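Local coordinates for protein Myo-inositol 2-dehydrogenase (PDB 3EZY) that catalyses the NAD(+)-dependent oxidation of myo-inositol to scyllo-inosose, probably as a step in myo-inositol breakdown, at residues A[149-154]-A[226-231]. Sequence-based numbering, arbitrary orientation.
Sequences RITSRD and VIDNSR
D228 reaches across to T151 and R153 with a separate carboxylate oxygen for each. Its CG stands between the backbone N and the carbonyl carbon (chi1 73°), which tips the carboxylate toward strand 149-153. T151 OG1 donates to D228 OD2 at 2.9 Å, arriving on the syn side a little out of the carboxylate plane. The same hydroxyl accepts from R149: NE, at 2.8 Å, and NH2 grip OG1 side-on, the NH2 bond being the more bent, and OG1 lies almost in the guanidinium plane; three bonds in all meet at OG1 and should hold the hydroxyl's rotation. R153 runs extended from CG to NE, which puts one face of its guanidinium against the T151 methyl, CG2 lying 3.4 Å from the plane over its centre. From there R153 NH2 makes a salt bridge to D228 OD1, also syn, at 2.9 Å, with the two planes turned 57° apart. An alanine in place of T151 would probably leave R149 NE and D228 OD2 without the hydroxyl that joins them, and open a gap beneath the R153 guanidinium where the methyl sat. On the opposite face, N229 ND2 donates to S152 O at 3.0 Å, the bond nearly straight (178°) and directed at a carbonyl lone pair; D177 receives hydrogen bonds from both S152 OG and N229 ND2, while N229 OD1 pairs with T174. The backbones run parallel, I150 O accepting from D228 N (2.9 Å) and D228 O from S152 N. These are central neighbours in the mixed sheet of the C-terminal domain, flanked by strands 238-245 and 212-219. Helix 174-185 packs on the I150 and I227 face; against the R149, R153 and D228 face lies a second subunit, whose E242 forms salt bridges with both arginines and whose R149 pairs with D228.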
ATOM      1  N   ARG A 149      14.839  -7.416  12.088  1.00 20.44           N
ATOM      2  CA  ARG A 149      15.141  -6.013  11.848  1.00 21.42           C
ATOM      3  C   ARG A 149      14.227  -5.100  12.660  1.00 21.27           C
ATOM      4  O   ARG A 149      12.999  -5.243  12.603  1.00 19.92           O
ATOM      5  CB  ARG A 149      14.928  -5.701  10.392  1.00 21.90           C
ATOM      6  CG  ARG A 149      15.144  -4.253  10.060  1.00 30.02           C
ATOM      7  CD  ARG A 149      13.865  -3.462   9.801  1.00 37.63           C
ATOM      8  NE  ARG A 149      14.188  -2.075   9.420  1.00 40.04           N
ATOM      9  CZ  ARG A 149      14.245  -1.626   8.153  1.00 40.62           C
ATOM     10  NH1 ARG A 149      14.014  -2.466   7.123  1.00 37.11           N
ATOM     11  NH2 ARG A 149      14.569  -0.337   7.913  1.00 37.77           N
ATOM     12  N   ILE A 150      14.824  -4.148  13.376  1.00 19.29           N
ATOM     13  CA  ILE A 150      14.067  -3.142  14.095  1.00 19.67           C
ATOM     14  C   ILE A 150      14.605  -1.767  13.765  1.00 19.30           C
ATOM     15  O   ILE A 150      15.811  -1.508  13.823  1.00 18.97           O
ATOM     16  CB  ILE A 150      14.137  -3.359  15.633  1.00 19.91           C
ATOM     17  CG1 ILE A 150      13.563  -4.735  16.014  1.00 17.38           C
ATOM     18  CG2 ILE A 150      13.488  -2.162  16.408  1.00 18.59           C
ATOM     19  CD1 ILE A 150      13.721  -5.083  17.502  1.00 19.80           C
ATOM     20  N   THR A 151      13.702  -0.871  13.411  1.00 19.48           N
ATOM     21  CA  THR A 151      14.075   0.529  13.233  1.00 19.70           C
ATOM     22  C   THR A 151      13.273   1.267  14.256  1.00 19.72           C
ATOM     23  O   THR A 151      12.064   1.058  14.332  1.00 20.54           O
ATOM     24  CB  THR A 151      13.666   1.001  11.836  1.00 19.68           C
ATOM     25  OG1 THR A 151      14.452   0.292  10.874  1.00 21.78           O
ATOM     26  CG2 THR A 151      13.828   2.528  11.670  1.00 21.37           C
ATOM     27  N   SER A 152      13.923   2.092  15.068  1.00 20.14           N
ATOM     28  CA  SER A 152      13.210   2.931  16.036  1.00 21.11           C
ATOM     29  C   SER A 152      13.821   4.294  16.076  1.00 20.62           C
ATOM     30  O   SER A 152      14.952   4.466  16.568  1.00 20.34           O
ATOM     31  CB  SER A 152      13.236   2.342  17.444  1.00 21.55           C
ATOM     32  OG  SER A 152      12.528   1.106  17.451  1.00 24.35           O
ATOM     33  N   ARG A 153      13.060   5.256  15.558  1.00 19.64           N
ATOM     34  CA  ARG A 153      13.467   6.656  15.461  1.00 20.30           C
ATOM     35  C   ARG A 153      12.376   7.533  16.105  1.00 20.80           C
ATOM     36  O   ARG A 153      11.161   7.278  15.918  1.00 20.39           O
ATOM     37  CB  ARG A 153      13.686   7.060  13.984  1.00 20.02           C
ATOM     38  CG  ARG A 153      14.420   6.033  13.146  1.00 19.71           C
ATOM     39  CD  ARG A 153      14.635   6.477  11.680  1.00 22.49           C
ATOM     40  NE  ARG A 153      15.544   5.542  11.012  1.00 22.21           N
ATOM     41  CZ  ARG A 153      15.379   5.043   9.799  1.00 22.95           C
ATOM     42  NH1 ARG A 153      14.336   5.411   9.020  1.00 20.93           N
ATOM     43  NH2 ARG A 153      16.278   4.166   9.358  1.00 21.98           N
ATOM     44  N   ASP A 154      12.813   8.550  16.850  1.00 22.26           N
ATOM     45  CA  ASP A 154      11.936   9.541  17.516  1.00 23.35           C
ATOM     46  C   ASP A 154      11.879  10.810  16.667  1.00 22.88           C
ATOM     47  O   ASP A 154      12.802  11.065  15.896  1.00 22.97           O
ATOM     48  CB  ASP A 154      12.477   9.933  18.904  1.00 23.36           C
ATOM     49  CG  ASP A 154      12.312   8.842  19.954  1.00 26.90           C
ATOM     50  OD1 ASP A 154      11.452   7.933  19.808  1.00 29.25           O
ATOM     51  OD2 ASP A 154      13.073   8.873  20.946  1.00 29.33           O
ATOM     52  N   VAL A 226      19.371  -6.750  13.594  1.00 19.60           N
ATOM     53  CA  VAL A 226      19.975  -5.435  13.415  1.00 18.98           C
ATOM     54  C   VAL A 226      18.971  -4.409  13.896  1.00 18.74           C
ATOM     55  O   VAL A 226      17.806  -4.374  13.456  1.00 18.27           O
ATOM     56  CB  VAL A 226      20.271  -5.076  11.933  1.00 21.66           C
ATOM     57  CG1 VAL A 226      20.930  -3.658  11.886  1.00 23.31           C
ATOM     58  CG2 VAL A 226      21.187  -6.092  11.242  1.00 19.79           C
ATOM     59  N   ILE A 227      19.380  -3.607  14.851  1.00 17.54           N
ATOM     60  CA  ILE A 227      18.515  -2.540  15.309  1.00 17.72           C
ATOM     61  C   ILE A 227      19.171  -1.288  14.785  1.00 17.36           C
ATOM     62  O   ILE A 227      20.402  -1.215  14.879  1.00 16.13           O
ATOM     63  CB  ILE A 227      18.541  -2.440  16.831  1.00 17.16           C
ATOM     64  CG1 ILE A 227      17.963  -3.679  17.465  1.00 16.82           C
ATOM     65  CG2 ILE A 227      17.797  -1.142  17.287  1.00 17.13           C
ATOM     66  CD1 ILE A 227      18.206  -3.805  19.001  1.00 17.74           C
ATOM     67  N   ASP A 228      18.393  -0.321  14.264  1.00 16.76           N
ATOM     68  CA  ASP A 228      18.939   1.028  14.048  1.00 19.01           C
ATOM     69  C   ASP A 228      18.088   2.111  14.713  1.00 18.51           C
ATOM     70  O   ASP A 228      16.839   1.994  14.733  1.00 19.22           O
ATOM     71  CB  ASP A 228      19.210   1.326  12.546  1.00 19.55           C
ATOM     72  CG  ASP A 228      17.955   1.546  11.753  1.00 23.46           C
ATOM     73  OD1 ASP A 228      17.633   2.727  11.448  1.00 24.96           O
ATOM     74  OD2 ASP A 228      17.291   0.528  11.446  1.00 26.60           O
ATOM     75  N   ASN A 229      18.734   3.162  15.248  1.00 17.93           N
ATOM     76  CA  ASN A 229      18.056   4.212  16.037  1.00 18.28           C
ATOM     77  C   ASN A 229      18.426   5.602  15.519  1.00 19.56           C
ATOM     78  O   ASN A 229      19.566   5.815  15.113  1.00 18.53           O
ATOM     79  CB  ASN A 229      18.559   4.221  17.489  1.00 18.92           C
ATOM     80  CG  ASN A 229      18.093   3.024  18.295  1.00 22.01           C
ATOM     81  OD1 ASN A 229      18.899   2.338  18.942  1.00 23.99           O
ATOM     82  ND2 ASN A 229      16.803   2.740  18.232  1.00 19.40           N
ATOM     83  N   SER A 230      17.495   6.552  15.559  1.00 18.77           N
ATOM     84  CA  SER A 230      17.855   7.925  15.300  1.00 20.81           C
ATOM     85  C   SER A 230      17.101   8.748  16.287  1.00 20.77           C
ATOM     86  O   SER A 230      15.898   8.512  16.518  1.00 21.79           O
ATOM     87  CB  SER A 230      17.476   8.399  13.874  1.00 21.32           C
ATOM     88  OG  SER A 230      17.865   9.791  13.729  1.00 21.88           O
ATOM     89  N   ARG A 231      17.746   9.790  16.802  1.00 20.50           N
ATOM     90  CA  ARG A 231      17.044  10.677  17.713  1.00 20.59           C
ATOM     91  C   ARG A 231      16.161  11.729  17.001  1.00 21.35           C
ATOM     92  O   ARG A 231      15.487  12.516  17.674  1.00 21.23           O
ATOM     93  CB  ARG A 231      18.045  11.430  18.622  1.00 20.31           C
ATOM     94  CG  ARG A 231      18.694  10.595  19.706  1.00 19.38           C
ATOM     95  CD  ARG A 231      17.890  10.635  20.927  1.00 24.66           C
ATOM     96  NE  ARG A 231      18.570  10.050  22.075  1.00 28.63           N
ATOM     97  CZ  ARG A 231      17.899   9.495  23.068  1.00 29.75           C
ATOM     98  NH1 ARG A 231      16.558   9.466  23.003  1.00 26.78           N
ATOM     99  NH2 ARG A 231      18.536   8.983  24.106  1.00 25.92           N
TER
HETATM  100  O   HOH W   1      17.979   4.993  12.369  1.00 24.50           O
HETATM  101  O   HOH W   2      14.668  10.843  21.169  1.00 33.37           O